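Side-chain contacts in amphoterin-induced protein 1 (Mus musculus, PDB 2XOT), which promotes the growth and fasciculation of neurites as a homodimerising neuronal cell-surface protein and may mediate cell-cell adhesion: residues B[209-212]-B[213-216]; B[257-260]-B[261-264]. One frame throughout, in Å; residues are numbered along the deposited sequence.

Interaction 1. Residues B[209-212]-B[213-216]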
ATOM      1  N   GLN B 209      -7.148 -27.978 -21.287  1.00 26.96           N
ATOM      2  CA  GLN B 209      -8.418 -27.941 -20.588  1.00 27.53           C
ATOM      3  C   GLN B 209      -8.385 -27.072 -19.344  1.00 26.89           C
ATOM      4  O   GLN B 209      -9.382 -26.424 -19.012  1.00 27.22           O
ATOM      5  CB  GLN B 209      -8.848 -29.365 -20.253  1.00 28.20           C
ATOM      6  CG  GLN B 209      -9.406 -30.051 -21.497  1.00 30.84           C
ATOM      7  CD  GLN B 209      -9.339 -31.554 -21.479  1.00 34.32           C
ATOM      8  OE1 GLN B 209      -9.579 -32.203 -22.517  1.00 37.38           O
ATOM      9  NE2 GLN B 209      -9.010 -32.130 -20.330  1.00 34.45           N
ATOM     10  N   LEU B 210      -7.241 -27.060 -18.658  1.00 25.96           N
ATOM     11  CA  LEU B 210      -7.045 -26.174 -17.522  1.00 24.75           C
ATOM     12  C   LEU B 210      -7.106 -24.715 -17.969  1.00 23.91           C
ATOM     13  O   LEU B 210      -7.900 -23.942 -17.465  1.00 23.34           O
ATOM     14  CB  LEU B 210      -5.709 -26.470 -16.828  1.00 24.48           C
ATOM     15  CG  LEU B 210      -5.442 -25.602 -15.580  1.00 25.25           C
ATOM     16  CD1 LEU B 210      -6.109 -26.188 -14.288  1.00 24.38           C
ATOM     17  CD2 LEU B 210      -3.952 -25.391 -15.375  1.00 25.72           C
ATOM     18  N   PHE B 211      -6.252 -24.344 -18.911  1.00 23.86           N
ATOM     19  CA  PHE B 211      -6.153 -22.963 -19.349  1.00 24.13           C
ATOM     20  C   PHE B 211      -7.420 -22.511 -20.098  1.00 25.13           C
ATOM     21  O   PHE B 211      -7.782 -21.333 -20.072  1.00 25.77           O
ATOM     22  CB  PHE B 211      -4.875 -22.777 -20.178  1.00 24.32           C
ATOM     23  CG  PHE B 211      -3.621 -22.709 -19.333  1.00 24.00           C
ATOM     24  CD1 PHE B 211      -3.329 -21.576 -18.602  1.00 24.93           C
ATOM     25  CD2 PHE B 211      -2.773 -23.789 -19.220  1.00 24.56           C
ATOM     26  CE1 PHE B 211      -2.214 -21.519 -17.779  1.00 24.70           C
ATOM     27  CE2 PHE B 211      -1.637 -23.714 -18.404  1.00 24.02           C
ATOM     28  CZ  PHE B 211      -1.364 -22.586 -17.700  1.00 22.16           C
ATOM     29  N   SER B 212      -8.088 -23.456 -20.758  1.00 25.78           N
ATOM     30  CA  SER B 212      -9.357 -23.183 -21.435  1.00 27.19           C
ATOM     31  C   SER B 212     -10.415 -22.745 -20.418  1.00 26.83           C
ATOM     32  O   SER B 212     -11.107 -21.762 -20.617  1.00 27.96           O
ATOM     33  CB  SER B 212      -9.821 -24.428 -22.202  1.00 27.61           C
ATOM     34  OG  SER B 212     -11.100 -24.234 -22.789  1.00 30.40           O
ATOM     35  N   HIS B 213     -10.505 -23.456 -19.304  1.00 26.84           N
ATOM     36  CA  HIS B 213     -11.361 -23.036 -18.225  1.00 26.57           C
ATOM     37  C   HIS B 213     -10.988 -21.639 -17.709  1.00 26.43           C
ATOM     38  O   HIS B 213     -11.844 -20.760 -17.621  1.00 25.02           O
ATOM     39  CB  HIS B 213     -11.333 -24.062 -17.085  1.00 27.78           C
ATOM     40  CG  HIS B 213     -12.131 -23.641 -15.893  1.00 28.55           C
ATOM     41  ND1 HIS B 213     -13.471 -23.344 -15.982  1.00 29.85           N
ATOM     42  CD2 HIS B 213     -11.776 -23.417 -14.608  1.00 29.20           C
ATOM     43  CE1 HIS B 213     -13.912 -22.966 -14.798  1.00 30.88           C
ATOM     44  NE2 HIS B 213     -12.904 -23.007 -13.943  1.00 31.78           N
ATOM     45  N   TRP B 214      -9.704 -21.425 -17.409  1.00 25.89           N
ATOM     46  CA  TRP B 214      -9.241 -20.145 -16.883  1.00 25.97           C
ATOM     47  C   TRP B 214      -9.552 -18.998 -17.830  1.00 26.69           C
ATOM     48  O   TRP B 214      -9.886 -17.881 -17.396  1.00 27.34           O
ATOM     49  CB  TRP B 214      -7.731 -20.188 -16.610  1.00 25.84           C
ATOM     50  CG  TRP B 214      -7.309 -21.129 -15.513  1.00 25.06           C
ATOM     51  CD1 TRP B 214      -7.992 -22.194 -15.011  1.00 26.48           C
ATOM     52  CD2 TRP B 214      -6.062 -21.102 -14.825  1.00 25.57           C
ATOM     53  NE1 TRP B 214      -7.250 -22.818 -14.033  1.00 25.67           N
ATOM     54  CE2 TRP B 214      -6.063 -22.161 -13.904  1.00 26.25           C
ATOM     55  CE3 TRP B 214      -4.947 -20.271 -14.892  1.00 26.49           C
ATOM     56  CZ2 TRP B 214      -4.993 -22.412 -13.055  1.00 26.60           C
ATOM     57  CZ3 TRP B 214      -3.884 -20.528 -14.056  1.00 26.02           C
ATOM     58  CH2 TRP B 214      -3.916 -21.587 -13.153  1.00 25.81           C
ATOM     59  N   GLN B 215      -9.454 -19.272 -19.128  1.00 27.53           N
ATOM     60  CA  GLN B 215      -9.807 -18.291 -20.152  1.00 28.71           C
ATOM     61  C   GLN B 215     -11.314 -17.954 -20.177  1.00 29.31           C
ATOM     62  O   GLN B 215     -11.706 -16.787 -20.249  1.00 29.13           O
ATOM     63  CB  GLN B 215      -9.378 -18.806 -21.523  1.00 28.61           C
ATOM     64  CG  GLN B 215      -9.495 -17.766 -22.609  1.00 29.51           C
ATOM     65  CD  GLN B 215      -9.241 -18.326 -23.979  1.00 29.01           C
ATOM     66  OE1 GLN B 215      -9.803 -19.345 -24.356  1.00 29.47           O
ATOM     67  NE2 GLN B 215      -8.372 -17.662 -24.732  1.00 30.35           N
ATOM     68  N   TYR B 216     -12.150 -18.985 -20.127  1.00 30.36           N
ATOM     69  CA  TYR B 216     -13.596 -18.796 -20.045  1.00 31.63           C
ATOM     70  C   TYR B 216     -13.961 -17.950 -18.803  1.00 31.31           C
ATOM     71  O   TYR B 216     -14.834 -17.099 -18.856  1.00 30.90           O
ATOM     72  CB  TYR B 216     -14.303 -20.163 -20.014  1.00 33.03           C
ATOM     73  CG  TYR B 216     -15.754 -20.110 -19.561  1.00 34.82           C
ATOM     74  CD1 TYR B 216     -16.769 -19.752 -20.436  1.00 36.40           C
ATOM     75  CD2 TYR B 216     -16.100 -20.424 -18.254  1.00 36.10           C
ATOM     76  CE1 TYR B 216     -18.105 -19.705 -20.018  1.00 36.98           C
ATOM     77  CE2 TYR B 216     -17.435 -20.384 -17.821  1.00 38.11           C
ATOM     78  CZ  TYR B 216     -18.427 -20.019 -18.708  1.00 37.40           C
ATOM     79  OH  TYR B 216     -19.739 -19.982 -18.276  1.00 38.60           O
TER
HETATM   80  O   HOH W   1     -12.279 -20.816 -23.004  1.00 48.69           O
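Leu210 and Phe211 meet Trp214 in an apolar cluster on one side of helix 205-216, a local contact between successive turns of the helix in the C-terminal cap of the leucine-rich repeats. The leucine lies over one face of the indole, its CG 3.5 Å above the ring plane and offset toward the rim. Its two methyls divide the work: CD1 is 3.6 Å from Trp214 NE1, while CD2 rests 3.9 Å from Trp214 CZ2. Trp214 CG lies beside its own backbone N (chi1 -66°), and the indole leans back over the preceding turn to meet the leucine. Phe211 approaches from the benzo side, its CE1 4.2 Å from Trp214 CE3, with the planes 58° apart. Leu210 CD2 also sits above one face of the phenyl ring and so touches both aromatic groups.

Beneath the cluster runs regular alpha-helical bonding, including Trp214 N to Leu210 O at 3.1 Å. Ser212 O accepts from Tyr216 N at 3.0 Å and also from a water that donates to Gln215 OE1. Leu180 and Leu183 of helix 180-184 pack on Leu210, and Ser221 and Val222 of helix 220-223 on Trp214. Leu210, Phe211 and Trp214 are thus buried, whereas Gln209, His213 and Tyr216 are at least partly exposed, a division consistent with an amphipathic helix.

Interaction 2. Residues B[257-260]-B[261-264]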
ATOM      1  N   GLU B 257     -24.588 -33.260  -8.925  1.00 45.52           N
ATOM      2  CA  GLU B 257     -25.626 -34.256  -8.680  1.00 44.94           C
ATOM      3  C   GLU B 257     -25.651 -34.599  -7.198  1.00 43.97           C
ATOM      4  O   GLU B 257     -24.607 -34.812  -6.581  1.00 44.41           O
ATOM      5  CB  GLU B 257     -25.403 -35.505  -9.549  1.00 44.84           C
ATOM      6  N   ALA B 258     -26.844 -34.609  -6.616  1.00 42.97           N
ATOM      7  CA  ALA B 258     -27.013 -34.920  -5.202  1.00 42.47           C
ATOM      8  C   ALA B 258     -28.102 -35.975  -5.008  1.00 42.11           C
ATOM      9  O   ALA B 258     -28.975 -36.153  -5.850  1.00 41.52           O
ATOM     10  CB  ALA B 258     -27.366 -33.666  -4.423  1.00 42.08           C
ATOM     11  N   HIS B 259     -28.028 -36.681  -3.888  1.00 42.02           N
ATOM     12  CA  HIS B 259     -29.090 -37.571  -3.491  1.00 41.99           C
ATOM     13  C   HIS B 259     -29.926 -36.888  -2.432  1.00 41.71           C
ATOM     14  O   HIS B 259     -29.457 -36.021  -1.677  1.00 41.44           O
ATOM     15  CB  HIS B 259     -28.536 -38.900  -2.969  1.00 42.38           C
ATOM     16  CG  HIS B 259     -27.793 -39.683  -4.002  1.00 43.65           C
ATOM     17  ND1 HIS B 259     -28.420 -40.531  -4.892  1.00 45.19           N
ATOM     18  CD2 HIS B 259     -26.475 -39.724  -4.306  1.00 45.31           C
ATOM     19  CE1 HIS B 259     -27.518 -41.071  -5.692  1.00 45.36           C
ATOM     20  NE2 HIS B 259     -26.329 -40.600  -5.357  1.00 46.45           N
ATOM     21  N   LEU B 260     -31.183 -37.296  -2.389  1.00 41.25           N
ATOM     22  CA  LEU B 260     -32.108 -36.867  -1.359  1.00 40.94           C
ATOM     23  C   LEU B 260     -31.479 -36.994   0.036  1.00 40.32           C
ATOM     24  O   LEU B 260     -30.872 -38.010   0.356  1.00 40.89           O
ATOM     25  CB  LEU B 260     -33.368 -37.719  -1.462  1.00 41.27           C
ATOM     26  CG  LEU B 260     -34.590 -37.218  -0.719  1.00 41.81           C
ATOM     27  CD1 LEU B 260     -35.335 -36.198  -1.592  1.00 42.57           C
ATOM     28  CD2 LEU B 260     -35.468 -38.422  -0.347  1.00 42.55           C
ATOM     29  N   GLY B 261     -31.584 -35.942   0.840  1.00 39.84           N
ATOM     30  CA  GLY B 261     -31.043 -35.944   2.206  1.00 39.41           C
ATOM     31  C   GLY B 261     -29.572 -35.562   2.314  1.00 39.11           C
ATOM     32  O   GLY B 261     -29.050 -35.414   3.417  1.00 39.11           O
ATOM     33  N   ASP B 262     -28.886 -35.399   1.188  1.00 38.59           N
ATOM     34  CA  ASP B 262     -27.479 -34.999   1.231  1.00 38.41           C
ATOM     35  C   ASP B 262     -27.327 -33.637   1.895  1.00 37.94           C
ATOM     36  O   ASP B 262     -28.258 -32.825   1.921  1.00 37.51           O
ATOM     37  CB  ASP B 262     -26.875 -34.924  -0.174  1.00 38.16           C
ATOM     38  CG  ASP B 262     -26.498 -36.277  -0.735  1.00 39.04           C
ATOM     39  OD1 ASP B 262     -26.556 -37.270   0.016  1.00 39.82           O
ATOM     40  OD2 ASP B 262     -26.115 -36.346  -1.933  1.00 40.04           O
ATOM     41  N   THR B 263     -26.139 -33.410   2.435  1.00 37.43           N
ATOM     42  CA  THR B 263     -25.750 -32.108   2.926  1.00 37.10           C
ATOM     43  C   THR B 263     -24.644 -31.638   1.997  1.00 36.47           C
ATOM     44  O   THR B 263     -23.693 -32.368   1.757  1.00 36.20           O
ATOM     45  CB  THR B 263     -25.296 -32.182   4.386  1.00 37.67           C
ATOM     46  OG1 THR B 263     -26.431 -32.511   5.210  1.00 38.70           O
ATOM     47  CG2 THR B 263     -24.708 -30.853   4.835  1.00 37.78           C
ATOM     48  N   LEU B 264     -24.793 -30.428   1.458  1.00 35.52           N
ATOM     49  CA  LEU B 264     -24.001 -29.961   0.321  1.00 34.74           C
ATOM     50  C   LEU B 264     -23.650 -28.485   0.515  1.00 33.69           C
ATOM     51  O   LEU B 264     -24.517 -27.693   0.865  1.00 32.09           O
ATOM     52  CB  LEU B 264     -24.848 -30.110  -0.961  1.00 35.33           C
ATOM     53  CG  LEU B 264     -24.199 -30.332  -2.333  1.00 36.15           C
ATOM     54  CD1 LEU B 264     -25.148 -29.896  -3.445  1.00 36.08           C
ATOM     55  CD2 LEU B 264     -22.895 -29.611  -2.469  1.00 38.18           C
TER
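A type II beta turn from His259 to Asp262 reverses the chain after strand 257-259 of the immunoglobulin domain, and the Asp262 side chain reaches back across it. The turn is closed by Asp262 N, which donates to His259 O at 3.0 Å. In return Asp262 OD2 accepts from His259 N at 2.8 Å, an almost straight bond (164° at the hydrogen) that meets the carboxylate from above its plane. Asp262 CG stands beside its own backbone N (chi1 -79°), which brings the carboxylate alongside the His259 side chain, their planes 79° apart. Gly261, with its positive phi, fits the third position of the turn, where a side chain would run into Leu260 O. With an alanine here instead of Asp262, His259 N is likely to lose its carboxylate acceptor, and the start of the turn would be tied by one bond fewer. Farther in, Ala258 CB comes within 4.5 Å of Leu264 CD1, and both side chains pack on Leu333 of strand 326-336. Ala258 pairs through its backbone with Lys334 and Tyr336, and His259 ND1 bonds to Phe338 O. Gly261 and Asp262 form backbone hydrogen bonds with Val308, and Leu264 does so with Phe305 of strand 302-305.

The two contacts follow one another along the chain, interaction 1 in the C-terminal cap of the leucine-rich repeats and interaction 2 in the immunoglobulin domain. Their centres are 28 Å apart and their nearest atoms about 16 Å, so they do not touch and share neither helix nor sheet. Helix 205-216 carries the whole of interaction 1, whereas residues 257-264 run from strand 257-259 through a turn into the start of strand 264-266. Each is local to its own domain: one joins turns of a helix in the cap, the other spans a chain reversal between two strands. The repeat region that the cap closes mediates homodimerisation, but no other chain touches either contact.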